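Long-range contact in phosphodiesterase (Salpingoeca rosetta, PDB 7CJ3), which belongs to the bacteriorhodopsin-like family of membrane proteins and binds retinal in its transmembrane domain: residues F55-F69 against F250-Y262. Sequence-based numbering, arbitrary orientation.
With OLC ((2R)-2,3-dihydroxypropyl (9Z)-octadec-9-enoate), chain L; OLC ((2R)-2,3-dihydroxypropyl (9Z)-octadec-9-enoate), chain D.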
ATOM      1  N   PHE B  55     -15.779 -13.707 -12.857  1.00 37.69           N
ATOM      2  CA  PHE B  55     -14.424 -13.280 -12.422  1.00 32.51           C
ATOM      3  C   PHE B  55     -14.536 -12.760 -10.989  1.00 31.94           C
ATOM      4  O   PHE B  55     -14.714 -11.539 -10.792  1.00 30.01           O
ATOM      5  CB  PHE B  55     -13.900 -12.184 -13.349  1.00 32.28           C
ATOM      6  CG  PHE B  55     -13.745 -12.545 -14.812  1.00 34.74           C
ATOM      7  CD1 PHE B  55     -13.131 -13.728 -15.202  1.00 33.94           C
ATOM      8  CD2 PHE B  55     -14.155 -11.664 -15.805  1.00 37.42           C
ATOM      9  CE1 PHE B  55     -12.950 -14.028 -16.542  1.00 32.90           C
ATOM     10  CE2 PHE B  55     -13.970 -11.967 -17.148  1.00 36.03           C
ATOM     11  CZ  PHE B  55     -13.367 -13.148 -17.514  1.00 33.40           C
ATOM     12  N   SER B  56     -14.464 -13.671 -10.009  1.00 30.24           N
ATOM     13  CA  SER B  56     -14.869 -13.427  -8.605  1.00 27.11           C
ATOM     14  C   SER B  56     -13.794 -12.679  -7.817  1.00 25.08           C
ATOM     15  O   SER B  56     -14.105 -12.226  -6.716  1.00 32.86           O
ATOM     16  CB  SER B  56     -15.134 -14.736  -7.951  1.00 25.74           C
ATOM     17  OG  SER B  56     -14.960 -15.726  -8.915  1.00 26.05           O
ATOM     18  N   HIS B  57     -12.582 -12.533  -8.337  1.00 22.96           N
ATOM     19  CA  HIS B  57     -11.451 -11.916  -7.597  1.00 24.08           C
ATOM     20  C   HIS B  57     -11.350 -10.422  -7.900  1.00 22.69           C
ATOM     21  O   HIS B  57     -10.611  -9.727  -7.167  1.00 20.50           O
ATOM     22  CB  HIS B  57     -10.157 -12.706  -7.848  1.00 25.31           C
ATOM     23  CG  HIS B  57     -10.333 -14.173  -7.637  1.00 27.48           C
ATOM     24  ND1 HIS B  57     -10.749 -14.718  -6.419  1.00 27.98           N
ATOM     25  CD2 HIS B  57     -10.298 -15.191  -8.523  1.00 30.06           C
ATOM     26  CE1 HIS B  57     -10.908 -16.022  -6.552  1.00 28.55           C
ATOM     27  NE2 HIS B  57     -10.606 -16.346  -7.824  1.00 33.37           N
ATOM     28  N   LEU B  58     -12.113  -9.939  -8.889  1.00 25.39           N
ATOM     29  CA  LEU B  58     -11.945  -8.580  -9.477  1.00 24.88           C
ATOM     30  C   LEU B  58     -12.286  -7.496  -8.442  1.00 25.58           C
ATOM     31  O   LEU B  58     -11.498  -6.535  -8.333  1.00 24.83           O
ATOM     32  CB  LEU B  58     -12.750  -8.481 -10.775  1.00 23.21           C
ATOM     33  CG  LEU B  58     -12.155  -9.257 -11.953  1.00 23.09           C
ATOM     34  CD1 LEU B  58     -12.879  -8.958 -13.260  1.00 23.88           C
ATOM     35  CD2 LEU B  58     -10.699  -8.923 -12.123  1.00 23.68           C
ATOM     36  N   GLN B  59     -13.355  -7.653  -7.660  1.00 28.59           N
ATOM     37  CA  GLN B  59     -13.778  -6.640  -6.642  1.00 30.09           C
ATOM     38  C   GLN B  59     -12.661  -6.527  -5.592  1.00 25.48           C
ATOM     39  O   GLN B  59     -12.260  -5.403  -5.218  1.00 20.73           O
ATOM     40  CB  GLN B  59     -15.163  -7.049  -6.101  1.00 37.18           C
ATOM     41  CG  GLN B  59     -15.798  -6.144  -5.055  1.00 42.22           C
ATOM     42  CD  GLN B  59     -17.125  -6.731  -4.616  1.00 50.66           C
ATOM     43  OE1 GLN B  59     -17.598  -7.731  -5.186  1.00 48.95           O
ATOM     44  NE2 GLN B  59     -17.727  -6.098  -3.614  1.00 48.96           N
ATOM     45  N   SER B  60     -12.105  -7.656  -5.173  1.00 24.78           N
ATOM     46  CA  SER B  60     -11.028  -7.715  -4.158  1.00 24.38           C
ATOM     47  C   SER B  60      -9.826  -6.941  -4.653  1.00 22.27           C
ATOM     48  O   SER B  60      -9.270  -6.174  -3.873  1.00 20.79           O
ATOM     49  CB  SER B  60     -10.636  -9.140  -3.901  1.00 29.34           C
ATOM     50  OG  SER B  60     -11.665  -9.840  -3.211  1.00 40.83           O
ATOM     51  N   PHE B  61      -9.438  -7.174  -5.913  1.00 21.92           N
ATOM     52  CA  PHE B  61      -8.256  -6.549  -6.551  1.00 20.00           C
ATOM     53  C   PHE B  61      -8.405  -5.025  -6.534  1.00 18.28           C
ATOM     54  O   PHE B  61      -7.526  -4.338  -5.993  1.00 18.72           O
ATOM     55  CB  PHE B  61      -8.089  -7.090  -7.964  1.00 21.33           C
ATOM     56  CG  PHE B  61      -7.745  -8.552  -8.089  1.00 21.12           C
ATOM     57  CD1 PHE B  61      -7.457  -9.332  -6.979  1.00 22.22           C
ATOM     58  CD2 PHE B  61      -7.659  -9.136  -9.344  1.00 21.56           C
ATOM     59  CE1 PHE B  61      -7.160 -10.686  -7.118  1.00 21.41           C
ATOM     60  CE2 PHE B  61      -7.349 -10.481  -9.486  1.00 20.86           C
ATOM     61  CZ  PHE B  61      -7.102 -11.252  -8.370  1.00 20.08           C
ATOM     62  N   TYR B  62      -9.533  -4.531  -7.047  1.00 18.15           N
ATOM     63  CA  TYR B  62      -9.863  -3.086  -7.142  1.00 18.15           C
ATOM     64  C   TYR B  62      -9.982  -2.512  -5.717  1.00 16.91           C
ATOM     65  O   TYR B  62      -9.282  -1.509  -5.424  1.00 19.06           O
ATOM     66  CB  TYR B  62     -11.063  -2.878  -8.085  1.00 18.23           C
ATOM     67  CG  TYR B  62     -10.923  -3.545  -9.438  1.00 19.04           C
ATOM     68  CD1 TYR B  62      -9.694  -3.655 -10.084  1.00 20.18           C
ATOM     69  CD2 TYR B  62     -12.024  -4.090 -10.082  1.00 19.01           C
ATOM     70  CE1 TYR B  62      -9.569  -4.308 -11.302  1.00 20.68           C
ATOM     71  CE2 TYR B  62     -11.924  -4.748 -11.301  1.00 18.83           C
ATOM     72  CZ  TYR B  62     -10.689  -4.857 -11.921  1.00 20.85           C
ATOM     73  OH  TYR B  62     -10.588  -5.513 -13.125  1.00 20.12           O
ATOM     74  N   GLY B  63     -10.756  -3.154  -4.845  1.00 13.45           N
ATOM     75  CA  GLY B  63     -10.870  -2.751  -3.439  1.00 12.46           C
ATOM     76  C   GLY B  63      -9.502  -2.562  -2.840  1.00 12.17           C
ATOM     77  O   GLY B  63      -9.195  -1.455  -2.368  1.00 12.23           O
ATOM     78  N   ALA B  64      -8.659  -3.594  -2.921  1.00 12.35           N
ATOM     79  CA  ALA B  64      -7.328  -3.637  -2.288  1.00 12.23           C
ATOM     80  C   ALA B  64      -6.465  -2.517  -2.852  1.00 12.72           C
ATOM     81  O   ALA B  64      -5.780  -1.822  -2.064  1.00 13.33           O
ATOM     82  CB  ALA B  64      -6.682  -4.960  -2.534  1.00 13.44           C
ATOM     83  N   THR B  65      -6.474  -2.356  -4.175  1.00 13.29           N
ATOM     84  CA  THR B  65      -5.668  -1.328  -4.866  1.00 13.37           C
ATOM     85  C   THR B  65      -6.097   0.028  -4.334  1.00 14.85           C
ATOM     86  O   THR B  65      -5.218   0.932  -4.118  1.00 14.63           O
ATOM     87  CB  THR B  65      -5.844  -1.419  -6.376  1.00 12.94           C
ATOM     88  OG1 THR B  65      -5.665  -2.780  -6.739  1.00 11.73           O
ATOM     89  CG2 THR B  65      -4.850  -0.576  -7.139  1.00 13.27           C
ATOM     90  N   SER B  66      -7.407   0.151  -4.095  1.00 16.80           N
ATOM     91  CA  SER B  66      -8.018   1.458  -3.739  1.00 17.72           C
ATOM     92  C   SER B  66      -7.487   1.888  -2.375  1.00 16.99           C
ATOM     93  O   SER B  66      -6.971   3.028  -2.264  1.00 15.77           O
ATOM     94  CB  SER B  66      -9.504   1.460  -3.778  1.00 17.75           C
ATOM     95  OG  SER B  66      -9.914   2.809  -3.773  1.00 20.35           O
ATOM     96  N   VAL B  67      -7.573   0.971  -1.419  1.00 17.62           N
ATOM     97  CA  VAL B  67      -7.071   1.214  -0.045  1.00 19.54           C
ATOM     98  C   VAL B  67      -5.591   1.618  -0.146  1.00 18.45           C
ATOM     99  O   VAL B  67      -5.195   2.632   0.511  1.00 15.50           O
ATOM    100  CB  VAL B  67      -7.293  -0.023   0.843  1.00 21.07           C
ATOM    101  CG1 VAL B  67      -6.627   0.155   2.202  1.00 21.98           C
ATOM    102  CG2 VAL B  67      -8.771  -0.334   0.996  1.00 20.94           C
ATOM    103  N   ALA B  68      -4.809   0.906  -0.972  1.00 17.79           N
ATOM    104  CA  ALA B  68      -3.356   1.147  -1.091  1.00 17.21           C
ATOM    105  C   ALA B  68      -3.120   2.601  -1.522  1.00 17.86           C
ATOM    106  O   ALA B  68      -2.390   3.329  -0.836  1.00 18.81           O
ATOM    107  CB  ALA B  68      -2.749   0.176  -2.052  1.00 17.66           C
ATOM    108  N   PHE B  69      -3.730   3.037  -2.618  1.00 18.01           N
ATOM    109  CA  PHE B  69      -3.603   4.444  -3.080  1.00 19.07           C
ATOM    110  C   PHE B  69      -4.084   5.464  -2.024  1.00 19.05           C
ATOM    111  O   PHE B  69      -3.487   6.520  -1.878  1.00 17.97           O
ATOM    112  CB  PHE B  69      -4.365   4.621  -4.385  1.00 18.55           C
ATOM    113  CG  PHE B  69      -3.557   4.193  -5.572  1.00 18.75           C
ATOM    114  CD1 PHE B  69      -2.468   4.943  -5.973  1.00 20.41           C
ATOM    115  CD2 PHE B  69      -3.876   3.051  -6.282  1.00 18.45           C
ATOM    116  CE1 PHE B  69      -1.732   4.574  -7.091  1.00 19.35           C
ATOM    117  CE2 PHE B  69      -3.149   2.687  -7.397  1.00 17.77           C
ATOM    118  CZ  PHE B  69      -2.094   3.458  -7.809  1.00 19.15           C
ATOM    119  N   PHE B 250      -7.796 -13.444 -17.911  1.00 32.54           N
ATOM    120  CA  PHE B 250      -8.182 -12.039 -17.669  1.00 28.09           C
ATOM    121  C   PHE B 250      -7.753 -11.604 -16.269  1.00 28.10           C
ATOM    122  O   PHE B 250      -7.026 -10.552 -16.153  1.00 24.45           O
ATOM    123  CB  PHE B 250      -9.693 -11.883 -17.842  1.00 29.13           C
ATOM    124  CG  PHE B 250     -10.082 -10.437 -17.803  1.00 32.02           C
ATOM    125  CD1 PHE B 250      -9.589  -9.562 -18.763  1.00 30.16           C
ATOM    126  CD2 PHE B 250     -10.869  -9.946 -16.763  1.00 32.75           C
ATOM    127  CE1 PHE B 250      -9.911  -8.214 -18.699  1.00 31.76           C
ATOM    128  CE2 PHE B 250     -11.192  -8.598 -16.711  1.00 30.34           C
ATOM    129  CZ  PHE B 250     -10.714  -7.736 -17.679  1.00 30.47           C
ATOM    130  N   GLN B 251      -8.179 -12.401 -15.268  1.00 27.69           N
ATOM    131  CA  GLN B 251      -7.950 -12.159 -13.817  1.00 26.68           C
ATOM    132  C   GLN B 251      -6.445 -12.071 -13.503  1.00 26.04           C
ATOM    133  O   GLN B 251      -6.056 -11.154 -12.763  1.00 30.08           O
ATOM    134  CB  GLN B 251      -8.649 -13.229 -12.975  1.00 26.82           C
ATOM    135  CG  GLN B 251     -10.154 -13.201 -13.098  1.00 27.45           C
ATOM    136  CD  GLN B 251     -10.910 -13.856 -11.967  1.00 25.90           C
ATOM    137  OE1 GLN B 251     -11.156 -15.050 -11.971  1.00 29.38           O
ATOM    138  NE2 GLN B 251     -11.316 -13.072 -10.991  1.00 24.42           N
ATOM    139  N   VAL B 252      -5.612 -12.961 -14.051  1.00 24.45           N
ATOM    140  CA  VAL B 252      -4.132 -12.881 -13.841  1.00 22.46           C
ATOM    141  C   VAL B 252      -3.627 -11.531 -14.358  1.00 20.76           C
ATOM    142  O   VAL B 252      -2.879 -10.881 -13.636  1.00 18.98           O
ATOM    143  CB  VAL B 252      -3.390 -14.086 -14.478  1.00 24.02           C
ATOM    144  CG1 VAL B 252      -1.900 -13.809 -14.677  1.00 25.00           C
ATOM    145  CG2 VAL B 252      -3.572 -15.378 -13.665  1.00 22.86           C
ATOM    146  N   GLY B 253      -4.068 -11.099 -15.545  1.00 22.47           N
ATOM    147  CA  GLY B 253      -3.736  -9.776 -16.123  1.00 22.87           C
ATOM    148  C   GLY B 253      -4.189  -8.598 -15.258  1.00 22.45           C
ATOM    149  O   GLY B 253      -3.411  -7.613 -15.121  1.00 20.67           O
ATOM    150  N   GLU B 254      -5.409  -8.663 -14.708  1.00 21.67           N
ATOM    151  CA  GLU B 254      -5.988  -7.589 -13.854  1.00 22.27           C
ATOM    152  C   GLU B 254      -5.122  -7.407 -12.605  1.00 21.86           C
ATOM    153  O   GLU B 254      -4.811  -6.236 -12.252  1.00 21.57           O
ATOM    154  CB  GLU B 254      -7.453  -7.918 -13.549  1.00 21.79           C
ATOM    155  CG  GLU B 254      -8.354  -7.696 -14.764  1.00 22.24           C
ATOM    156  CD  GLU B 254      -8.133  -6.339 -15.411  1.00 22.03           C
ATOM    157  OE1 GLU B 254      -7.428  -6.287 -16.419  1.00 24.55           O
ATOM    158  OE2 GLU B 254      -8.613  -5.334 -14.876  1.00 23.18           O
ATOM    159  N   ALA B 255      -4.688  -8.522 -12.006  1.00 19.58           N
ATOM    160  CA  ALA B 255      -3.788  -8.547 -10.832  1.00 19.23           C
ATOM    161  C   ALA B 255      -2.491  -7.814 -11.184  1.00 18.71           C
ATOM    162  O   ALA B 255      -2.095  -6.892 -10.476  1.00 16.25           O
ATOM    163  CB  ALA B 255      -3.535  -9.972 -10.408  1.00 18.44           C
ATOM    164  N   MET B 256      -1.861  -8.194 -12.290  1.00 21.40           N
ATOM    165  CA  MET B 256      -0.563  -7.593 -12.682  1.00 24.24           C
ATOM    166  C   MET B 256      -0.776  -6.090 -12.909  1.00 25.26           C
ATOM    167  O   MET B 256       0.088  -5.305 -12.479  1.00 25.70           O
ATOM    168  CB  MET B 256       0.002  -8.278 -13.928  1.00 26.24           C
ATOM    169  CG  MET B 256       0.371  -9.737 -13.670  1.00 28.48           C
ATOM    170  SD  MET B 256       0.890 -10.708 -15.140  1.00 36.59           S
ATOM    171  CE  MET B 256       2.116  -9.633 -15.887  1.00 36.53           C
ATOM    172  N   ASN B 257      -1.924  -5.695 -13.486  1.00 25.00           N
ATOM    173  CA  ASN B 257      -2.212  -4.276 -13.808  1.00 23.64           C
ATOM    174  C   ASN B 257      -2.278  -3.456 -12.518  1.00 22.94           C
ATOM    175  O   ASN B 257      -1.607  -2.401 -12.458  1.00 21.17           O
ATOM    176  CB  ASN B 257      -3.485  -4.138 -14.625  1.00 22.40           C
ATOM    177  CG  ASN B 257      -3.255  -4.378 -16.099  1.00 22.42           C
ATOM    178  OD1 ASN B 257      -2.290  -3.885 -16.682  1.00 22.43           O
ATOM    179  ND2 ASN B 257      -4.174  -5.098 -16.717  1.00 23.88           N
ATOM    180  N   CYS B 258      -3.029  -3.959 -11.530  1.00 23.02           N
ATOM    181  CA  CYS B 258      -3.233  -3.339 -10.191  1.00 23.94           C
ATOM    182  C   CYS B 258      -1.890  -3.110  -9.493  1.00 23.91           C
ATOM    183  O   CYS B 258      -1.655  -1.959  -9.030  1.00 20.86           O
ATOM    184  CB  CYS B 258      -4.116  -4.208  -9.309  1.00 23.38           C
ATOM    185  SG  CYS B 258      -5.790  -4.374  -9.977  1.00 27.89           S
ATOM    186  N   VAL B 259      -1.048  -4.153  -9.464  1.00 21.77           N
ATOM    187  CA  VAL B 259       0.306  -4.122  -8.840  1.00 21.84           C
ATOM    188  C   VAL B 259       1.196  -3.112  -9.584  1.00 19.48           C
ATOM    189  O   VAL B 259       1.873  -2.322  -8.911  1.00 18.08           O
ATOM    190  CB  VAL B 259       0.937  -5.534  -8.794  1.00 22.81           C
ATOM    191  CG1 VAL B 259       2.310  -5.525  -8.110  1.00 22.38           C
ATOM    192  CG2 VAL B 259       0.020  -6.542  -8.100  1.00 22.85           C
ATOM    193  N   ALA B 260       1.189  -3.141 -10.920  1.00 19.32           N
ATOM    194  CA  ALA B 260       1.910  -2.210 -11.829  1.00 19.09           C
ATOM    195  C   ALA B 260       1.464  -0.767 -11.591  1.00 18.01           C
ATOM    196  O   ALA B 260       2.333   0.127 -11.381  1.00 16.06           O
ATOM    197  CB  ALA B 260       1.630  -2.588 -13.265  1.00 19.11           C
ATOM    198  N   ASP B 261       0.151  -0.536 -11.651  1.00 17.77           N
ATOM    199  CA  ASP B 261      -0.404   0.829 -11.474  1.00 18.37           C
ATOM    200  C   ASP B 261       0.150   1.414 -10.172  1.00 17.30           C
ATOM    201  O   ASP B 261       0.778   2.481 -10.213  1.00 15.86           O
ATOM    202  CB  ASP B 261      -1.927   0.821 -11.463  1.00 19.56           C
ATOM    203  CG  ASP B 261      -2.527   2.156 -11.863  1.00 21.24           C
ATOM    204  OD1 ASP B 261      -1.778   3.151 -11.914  1.00 24.45           O
ATOM    205  OD2 ASP B 261      -3.733   2.193 -12.148  1.00 24.76           O
ATOM    206  N   TYR B 262      -0.055   0.690  -9.067  1.00 17.51           N
ATOM    207  CA  TYR B 262       0.382   1.072  -7.712  1.00 17.53           C
ATOM    208  C   TYR B 262       1.893   1.307  -7.722  1.00 18.86           C
ATOM    209  O   TYR B 262       2.336   2.389  -7.273  1.00 20.02           O
ATOM    210  CB  TYR B 262      -0.018   0.016  -6.689  1.00 18.73           C
ATOM    211  CG  TYR B 262       0.403   0.411  -5.297  1.00 20.68           C
ATOM    212  CD1 TYR B 262      -0.215   1.456  -4.632  1.00 23.01           C
ATOM    213  CD2 TYR B 262       1.457  -0.218  -4.660  1.00 22.90           C
ATOM    214  CE1 TYR B 262       0.190   1.846  -3.365  1.00 25.06           C
ATOM    215  CE2 TYR B 262       1.859   0.147  -3.389  1.00 24.32           C
ATOM    216  CZ  TYR B 262       1.239   1.194  -2.747  1.00 26.46           C
ATOM    217  OH  TYR B 262       1.648   1.575  -1.503  1.00 34.24           O
TER
HETATM  218  C18 OLC L 402       0.368  -2.737  -3.310  1.00 33.55           C
HETATM  219  C10 OLC L 402      -3.428  -8.205  -6.943  1.00 34.14           C
HETATM  220  C9  OLC L 402      -2.588  -9.227  -6.698  1.00 35.11           C
HETATM  221  C17 OLC L 402      -0.997  -2.601  -3.980  1.00 30.89           C
HETATM  222  C11 OLC L 402      -4.080  -7.353  -5.880  1.00 28.89           C
HETATM  223  C8  OLC L 402      -2.240  -9.557  -5.266  1.00 35.18           C
HETATM  224  C24 OLC L 402      -8.852 -19.232  -7.107  1.00 51.07           C
HETATM  225  C16 OLC L 402      -1.960  -3.398  -3.183  1.00 27.12           C
HETATM  226  C12 OLC L 402      -3.810  -5.964  -6.312  1.00 26.22           C
HETATM  227  C7  OLC L 402      -1.171 -10.602  -5.224  1.00 32.42           C
HETATM  228  C15 OLC L 402      -1.661  -4.882  -3.398  1.00 28.67           C
HETATM  229  C13 OLC L 402      -3.433  -5.081  -5.167  1.00 25.96           C
HETATM  230  C6  OLC L 402      -1.630 -11.854  -5.958  1.00 35.21           C
HETATM  231  C14 OLC L 402      -2.024  -5.432  -4.778  1.00 28.39           C
HETATM  232  C5  OLC L 402      -2.866 -12.546  -5.438  1.00 33.35           C
HETATM  233  C4  OLC L 402      -3.758 -12.795  -6.617  1.00 36.95           C
HETATM  234  C3  OLC L 402      -4.924 -13.684  -6.199  1.00 40.17           C
HETATM  235  C2  OLC L 402      -4.503 -15.110  -5.911  1.00 43.73           C
HETATM  236  C21 OLC L 402      -6.665 -18.174  -6.992  1.00 51.91           C
HETATM  237  C1  OLC L 402      -5.383 -16.009  -6.733  1.00 52.71           C
HETATM  238  C22 OLC L 402      -8.075 -18.067  -6.448  1.00 52.22           C
HETATM  239  O19 OLC L 402      -5.739 -15.607  -7.839  1.00 60.36           O
HETATM  240  O25 OLC L 402     -10.273 -18.990  -7.165  1.00 44.97           O
HETATM  241  O23 OLC L 402      -8.075 -18.050  -4.973  1.00 47.09           O
HETATM  242  O20 OLC L 402      -5.815 -17.320  -6.221  1.00 56.02           O
HETATM  243  C18 OLC D 402      -3.540  -1.691   1.634  1.00 17.94           C
HETATM  244  C10 OLC D 402     -10.833  -5.456   0.008  1.00 30.44           C
HETATM  245  C9  OLC D 402     -11.977  -4.758  -0.028  1.00 28.77           C
HETATM  246  C17 OLC D 402      -3.704  -3.139   1.254  1.00 18.16           C
HETATM  247  C11 OLC D 402      -9.729  -5.262   1.027  1.00 27.32           C
HETATM  248  C8  OLC D 402     -12.976  -5.151  -1.107  1.00 29.86           C
HETATM  249  C16 OLC D 402      -5.163  -3.560   1.290  1.00 18.57           C
HETATM  250  C12 OLC D 402      -8.915  -6.564   1.238  1.00 23.55           C
HETATM  251  C7  OLC D 402     -13.418  -6.630  -0.932  1.00 33.20           C
HETATM  252  C15 OLC D 402      -5.344  -5.009   1.712  1.00 18.29           C
HETATM  253  C13 OLC D 402      -7.414  -6.376   1.075  1.00 20.95           C
HETATM  254  C6  OLC D 402     -14.810  -6.961  -1.512  1.00 36.03           C
HETATM  255  C14 OLC D 402      -6.784  -5.352   1.999  1.00 18.82           C
HETATM  256  C5  OLC D 402     -15.024  -8.431  -1.932  1.00 38.59           C
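Phe-69 offers one ring face to Tyr-262, whose edge points at it in a T-shaped pair with centroids 5.4 Å apart and planes at 79°; the backbone of Asp-261 lies at the Phe-69 rim. CG of Tyr-262 stands anti to the backbone N, which carries the ring toward the 55-69 side, where its CE1 meets CB of Ala-68. At the other end, CD2 of Phe-250 sits over a face of the Phe-55 ring, 3.7 Å from CE2, while CD1 of Leu-58 reaches the Phe-250 edge in plane. Between these ends Phe-61 enters as a knob among Gln-251, Glu-254, Ala-255 and Cys-258. One of its faces lies against C10 of OLC, the opposite face against the backbone O of His-57, and the edge meets Gln-251 O and Glu-254 CB.

Tyr-62 meets the partner helix with its edge, CD1 lying 4.0 Å from Cys-258 SG. Tyr-62 OH donates to Glu-254 OE2 over 2.6 Å, and OE2 accepts on its anti lone pair, away from OE1, with carboxylate and ring planes 73° apart. A bend at chi2 folds the Glu-254 chain, whose CG packs over a face of Phe-250. The same carboxylate forms salt bridges to Arg-243 and Arg-130. Thr-65 OG1 turns back to Phe-61 O, 2.5 Å away, approaching from above the carbonyl plane.

The segments 58-69 and 250-262, parts of longer helices, run almost parallel, 3° between axes 10.0 Å apart, as two neighbours in a rhodopsin bundle. Farther along, Asp-261, hydrogen-bonded to Tyr-106 and Lys-265, lines the retinal pocket. Across a mostly apolar face, the Tyr-62 to Glu-254 hydrogen bond joins the two helices, and two arginines and a phenol around buried Glu-254 would be expected to favour its charged form.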